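Local coordinates for SusD-like carbohydrate binding protein BF1063 (Bacteroides fragilis NCTC 9343, PDB 3I4G) that probably binds carbohydrate at the outer membrane of the bacterium, as SusD-like proteins do, at residues Cys170-Phe184 against Ala195-Cys208. Sequence-based numbering, arbitrary orientation.
Sequences CVTEFTAAAADLPRF and ACKQAALAFLGRTC
Phe203 CB sits over one face of the Phe174 ring, offset toward the rim and 3.7 Å from the ring centroid, a CH-pi contact; Thr207 OG1 lies at the ring's edge, 3.4 Å from Phe174 CE2. The two phenyl rings are slid apart and barely overlap. Phe174 is the knob in a hole formed by Ala200, Phe203, Leu204 and Thr207, within an antiparallel helical hairpin (axes 164° apart, 7.8 Å at closest) of the N-terminal helical region of this SusD-family protein. Helix 116-139 also touches Phe174, through Ala130. Small side chains at the interface are consistent with the close spacing: Ala178 CB meets Ala200 CB at 3.8 Å. Towards the turn, Phe184 presents its ring edge to Cys196 SG, and its backbone N donates to Gln198 OE1 (2.8 Å), while Gln198 NE2 is held by Asp229. Lys197 N, in the first turn of its helix, donates almost straight (165°) to Pro182 O. Its side chain leaves with CG anti to the backbone N, then bends at chi3 and chi4, bringing NZ back to the backbone carbonyl of Ala178. There Ala178 O accepts from Lys197 NZ at 2.8 Å and from Leu181 N, the two donors approaching opposite faces of the carbonyl plane.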
loop_
_atom_site.group_PDB
_atom_site.type_symbol
_atom_site.label_atom_id
_atom_site.label_comp_id
_atom_site.label_asym_id
_atom_site.label_seq_id
_atom_site.Cartn_x
_atom_site.Cartn_y
_atom_site.Cartn_z
ATOM N N CYS A 170 -3.412 -9.019 -18.445
ATOM C CA CYS A 170 -4.054 -8.172 -17.433
ATOM C C CYS A 170 -4.708 -6.961 -18.082
ATOM O O CYS A 170 -5.783 -6.561 -17.683
ATOM C CB CYS A 170 -3.071 -7.721 -16.380
ATOM S SG CYS A 170 -2.574 -8.987 -15.171
ATOM N N VAL A 171 -4.066 -6.366 -19.081
ATOM C CA VAL A 171 -4.698 -5.248 -19.800
ATOM C C VAL A 171 -6.044 -5.679 -20.380
ATOM O O VAL A 171 -7.066 -5.007 -20.196
ATOM C CB VAL A 171 -3.773 -4.702 -20.905
ATOM C CG1 VAL A 171 -4.547 -3.821 -21.882
ATOM C CG2 VAL A 171 -2.571 -3.961 -20.278
ATOM N N THR A 172 -6.063 -6.825 -21.060
ATOM C CA THR A 172 -7.290 -7.316 -21.662
ATOM C C THR A 172 -8.342 -7.563 -20.588
ATOM O O THR A 172 -9.517 -7.168 -20.746
ATOM C CB THR A 172 -7.019 -8.609 -22.434
ATOM O OG1 THR A 172 -6.036 -8.331 -23.450
ATOM C CG2 THR A 172 -8.317 -9.170 -23.049
ATOM N N GLU A 173 -7.967 -8.222 -19.507
ATOM C CA GLU A 173 -8.904 -8.553 -18.448
ATOM C C GLU A 173 -9.447 -7.333 -17.703
ATOM O O GLU A 173 -10.650 -7.250 -17.442
ATOM C CB GLU A 173 -8.226 -9.509 -17.468
ATOM C CG GLU A 173 -7.945 -10.889 -18.033
ATOM C CD GLU A 173 -9.201 -11.645 -18.412
ATOM O OE1 GLU A 173 -10.027 -11.897 -17.502
ATOM O OE2 GLU A 173 -9.360 -12.018 -19.619
ATOM N N PHE A 174 -8.592 -6.388 -17.332
ATOM C CA PHE A 174 -9.076 -5.190 -16.638
ATOM C C PHE A 174 -9.944 -4.354 -17.550
ATOM O O PHE A 174 -10.935 -3.758 -17.081
ATOM C CB PHE A 174 -7.931 -4.324 -16.099
ATOM C CG PHE A 174 -7.216 -4.905 -14.897
ATOM C CD1 PHE A 174 -7.916 -5.301 -13.776
ATOM C CD2 PHE A 174 -5.843 -5.016 -14.885
ATOM C CE1 PHE A 174 -7.275 -5.838 -12.684
ATOM C CE2 PHE A 174 -5.207 -5.540 -13.781
ATOM C CZ PHE A 174 -5.925 -5.955 -12.696
ATOM N N THR A 175 -9.614 -4.313 -18.845
ATOM C CA THR A 175 -10.425 -3.552 -19.789
ATOM C C THR A 175 -11.839 -4.154 -19.921
ATOM O O THR A 175 -12.844 -3.450 -19.867
ATOM C CB THR A 175 -9.747 -3.498 -21.159
ATOM O OG1 THR A 175 -8.482 -2.846 -21.035
ATOM C CG2 THR A 175 -10.602 -2.745 -22.193
ATOM N N ALA A 176 -11.888 -5.475 -20.064
ATOM C CA ALA A 176 -13.156 -6.194 -20.158
ATOM C C ALA A 176 -13.962 -6.110 -18.877
ATOM O O ALA A 176 -15.187 -5.945 -18.897
ATOM C CB ALA A 176 -12.891 -7.646 -20.532
ATOM N N ALA A 177 -13.300 -6.217 -17.743
ATOM C CA ALA A 177 -13.983 -6.063 -16.467
ATOM C C ALA A 177 -14.552 -4.660 -16.321
ATOM O O ALA A 177 -15.731 -4.496 -15.976
ATOM C CB ALA A 177 -13.050 -6.394 -15.304
ATOM N N ALA A 178 -13.752 -3.623 -16.579
ATOM C CA ALA A 178 -14.253 -2.266 -16.466
ATOM C C ALA A 178 -15.522 -2.051 -17.275
ATOM O O ALA A 178 -16.442 -1.396 -16.784
ATOM C CB ALA A 178 -13.184 -1.262 -16.900
ATOM N N ALA A 179 -15.567 -2.569 -18.505
ATOM C CA ALA A 179 -16.708 -2.362 -19.373
ATOM C C ALA A 179 -18.013 -2.814 -18.744
ATOM O O ALA A 179 -19.041 -2.222 -19.022
ATOM C CB ALA A 179 -16.506 -3.091 -20.686
ATOM N N ASP A 180 -17.963 -3.870 -17.925
ATOM C CA ASP A 180 -19.181 -4.477 -17.358
ATOM C C ASP A 180 -19.362 -4.284 -15.867
ATOM O O ASP A 180 -20.245 -4.891 -15.277
ATOM C CB ASP A 180 -19.225 -5.983 -17.695
ATOM C CG ASP A 180 -19.540 -6.262 -19.160
ATOM O OD1 ASP A 180 -20.112 -5.381 -19.858
ATOM O OD2 ASP A 180 -19.265 -7.404 -19.597
ATOM N N LEU A 181 -18.564 -3.408 -15.269
ATOM C CA LEU A 181 -18.753 -3.061 -13.872
ATOM C C LEU A 181 -19.499 -1.735 -13.795
ATOM O O LEU A 181 -19.274 -0.849 -14.644
ATOM C CB LEU A 181 -17.412 -2.925 -13.157
ATOM C CG LEU A 181 -16.630 -4.226 -12.949
ATOM C CD1 LEU A 181 -15.209 -3.948 -12.463
ATOM C CD2 LEU A 181 -17.370 -5.167 -11.986
ATOM N N PRO A 182 -20.344 -1.565 -12.777
ATOM C CA PRO A 182 -21.003 -0.264 -12.635
ATOM C C PRO A 182 -20.025 0.841 -12.324
ATOM O O PRO A 182 -19.029 0.633 -11.628
ATOM C CB PRO A 182 -21.987 -0.450 -11.482
ATOM C CG PRO A 182 -21.811 -1.858 -10.976
ATOM C CD PRO A 182 -20.698 -2.526 -11.711
ATOM N N ARG A 183 -20.343 2.031 -12.803
ATOM C CA ARG A 183 -19.560 3.210 -12.455
ATOM C C ARG A 183 -19.714 3.476 -10.979
ATOM O O ARG A 183 -20.717 3.139 -10.360
ATOM C CB ARG A 183 -19.990 4.412 -13.303
ATOM C CG ARG A 183 -21.365 4.924 -12.998
ATOM C CD ARG A 183 -21.800 5.902 -14.052
ATOM N NE ARG A 183 -20.944 7.090 -14.061
ATOM C CZ ARG A 183 -20.761 7.880 -15.113
ATOM N NH1 ARG A 183 -21.327 7.617 -16.289
ATOM N NH2 ARG A 183 -20.015 8.958 -14.986
ATOM N N PHE A 184 -18.712 4.148 -10.423
ATOM C CA PHE A 184 -18.638 4.517 -9.002
ATOM C C PHE A 184 -19.911 5.208 -8.527
ATOM O O PHE A 184 -20.453 4.870 -7.445
ATOM C CB PHE A 184 -17.426 5.454 -8.788
ATOM C CG PHE A 184 -17.229 5.891 -7.359
ATOM C CD1 PHE A 184 -17.880 7.027 -6.877
ATOM C CD2 PHE A 184 -16.418 5.167 -6.482
ATOM C CE1 PHE A 184 -17.697 7.457 -5.574
ATOM C CE2 PHE A 184 -16.244 5.618 -5.171
ATOM C CZ PHE A 184 -16.911 6.764 -4.725
ATOM N N ALA A 195 -16.289 -3.913 -6.439
ATOM C CA ALA A 195 -15.481 -3.290 -7.503
ATOM C C ALA A 195 -16.305 -2.498 -8.511
ATOM O O ALA A 195 -17.267 -3.009 -9.044
ATOM C CB ALA A 195 -14.659 -4.356 -8.255
ATOM N N CYS A 196 -15.916 -1.253 -8.745
ATOM C CA CYS A 196 -16.536 -0.440 -9.761
ATOM C C CYS A 196 -15.660 -0.300 -11.013
ATOM O O CYS A 196 -14.500 -0.686 -11.029
ATOM C CB CYS A 196 -16.885 0.948 -9.207
ATOM S SG CYS A 196 -15.504 1.999 -8.855
ATOM N N LYS A 197 -16.237 0.269 -12.056
ATOM C CA LYS A 197 -15.567 0.502 -13.311
ATOM C C LYS A 197 -14.222 1.180 -13.087
ATOM O O LYS A 197 -13.188 0.775 -13.608
ATOM C CB LYS A 197 -16.483 1.379 -14.192
ATOM C CG LYS A 197 -15.943 1.703 -15.552
ATOM C CD LYS A 197 -16.921 2.544 -16.395
ATOM C CE LYS A 197 -18.316 1.953 -16.555
ATOM N NZ LYS A 197 -18.250 0.696 -17.361
ATOM N N GLN A 198 -14.240 2.248 -12.302
ATOM C CA GLN A 198 -13.022 3.010 -12.010
ATOM C C GLN A 198 -11.966 2.209 -11.265
ATOM O O GLN A 198 -10.770 2.501 -11.424
ATOM C CB GLN A 198 -13.379 4.286 -11.236
ATOM C CG GLN A 198 -14.124 5.333 -12.065
ATOM C CD GLN A 198 -15.639 5.217 -12.015
ATOM O OE1 GLN A 198 -16.224 4.119 -11.766
ATOM N NE2 GLN A 198 -16.309 6.368 -12.217
ATOM N N ALA A 199 -12.353 1.240 -10.436
ATOM C CA ALA A 199 -11.360 0.363 -9.781
ATOM C C ALA A 199 -10.617 -0.452 -10.831
ATOM O O ALA A 199 -9.373 -0.559 -10.798
ATOM C CB ALA A 199 -12.030 -0.547 -8.730
ATOM N N ALA A 200 -11.359 -1.031 -11.771
ATOM C CA ALA A 200 -10.712 -1.778 -12.841
ATOM C C ALA A 200 -9.837 -0.877 -13.722
ATOM O O ALA A 200 -8.747 -1.275 -14.127
ATOM C CB ALA A 200 -11.778 -2.560 -13.673
ATOM N N LEU A 201 -10.306 0.339 -14.038
ATOM C CA LEU A 201 -9.493 1.259 -14.816
ATOM C C LEU A 201 -8.215 1.685 -14.068
ATOM O O LEU A 201 -7.183 1.933 -14.713
ATOM C CB LEU A 201 -10.290 2.521 -15.239
ATOM C CG LEU A 201 -11.435 2.318 -16.197
ATOM C CD1 LEU A 201 -12.315 3.571 -16.288
ATOM C CD2 LEU A 201 -10.858 1.946 -17.545
ATOM N N ALA A 202 -8.258 1.803 -12.740
ATOM C CA ALA A 202 -7.080 2.198 -11.989
ATOM C C ALA A 202 -6.050 1.086 -12.023
ATOM O O ALA A 202 -4.861 1.345 -12.187
ATOM C CB ALA A 202 -7.454 2.546 -10.559
ATOM N N PHE A 203 -6.496 -0.169 -11.881
ATOM C CA PHE A 203 -5.564 -1.276 -12.032
ATOM C C PHE A 203 -5.057 -1.422 -13.463
ATOM O O PHE A 203 -3.900 -1.782 -13.664
ATOM C CB PHE A 203 -6.159 -2.588 -11.517
ATOM C CG PHE A 203 -5.995 -2.747 -10.043
ATOM C CD1 PHE A 203 -4.850 -3.344 -9.547
ATOM C CD2 PHE A 203 -6.937 -2.286 -9.138
ATOM C CE1 PHE A 203 -4.639 -3.488 -8.184
ATOM C CE2 PHE A 203 -6.733 -2.454 -7.760
ATOM C CZ PHE A 203 -5.562 -3.015 -7.298
ATOM N N LEU A 204 -5.894 -1.113 -14.433
ATOM C CA LEU A 204 -5.426 -1.039 -15.821
ATOM C C LEU A 204 -4.301 -0.029 -15.934
ATOM O O LEU A 204 -3.265 -0.305 -16.550
ATOM C CB LEU A 204 -6.572 -0.635 -16.759
ATOM C CG LEU A 204 -6.246 -0.400 -18.213
ATOM C CD1 LEU A 204 -5.633 -1.671 -18.835
ATOM C CD2 LEU A 204 -7.499 0.011 -18.970
ATOM N N GLY A 205 -4.498 1.170 -15.407
ATOM C CA GLY A 205 -3.450 2.171 -15.420
ATOM C C GLY A 205 -2.183 1.726 -14.743
ATOM O O GLY A 205 -1.088 1.947 -15.281
ATOM N N ARG A 206 -2.276 1.098 -13.570
ATOM C CA ARG A 206 -1.075 0.610 -12.917
ATOM C C ARG A 206 -0.389 -0.473 -13.764
ATOM O O ARG A 206 0.853 -0.529 -13.828
ATOM C CB ARG A 206 -1.375 0.015 -11.527
ATOM C CG ARG A 206 -1.740 0.979 -10.415
ATOM C CD ARG A 206 -1.848 0.198 -9.127
ATOM N NE ARG A 206 -2.015 1.025 -7.941
ATOM C CZ ARG A 206 -2.023 0.506 -6.738
ATOM N NH1 ARG A 206 -1.949 -0.817 -6.584
ATOM N NH2 ARG A 206 -2.134 1.288 -5.693
ATOM N N THR A 207 -1.172 -1.325 -14.400
ATOM C CA THR A 207 -0.604 -2.372 -15.281
ATOM C C THR A 207 0.175 -1.713 -16.403
ATOM O O THR A 207 1.306 -2.103 -16.712
ATOM C CB THR A 207 -1.716 -3.252 -15.836
ATOM O OG1 THR A 207 -2.362 -3.925 -14.755
ATOM C CG2 THR A 207 -1.173 -4.307 -16.830
ATOM N N CYS A 208 -0.392 -0.693 -17.022
ATOM C CA CYS A 208 0.299 -0.018 -18.104
ATOM C C CYS A 208 1.596 0.653 -17.633
ATOM O O CYS A 208 2.584 0.690 -18.363
ATOM C CB CYS A 208 -0.602 1.022 -18.764
ATOM S SG CYS A 208 -2.039 0.414 -19.659
HETATM O O HOH W 1 -20.995 -0.053 -16.923
#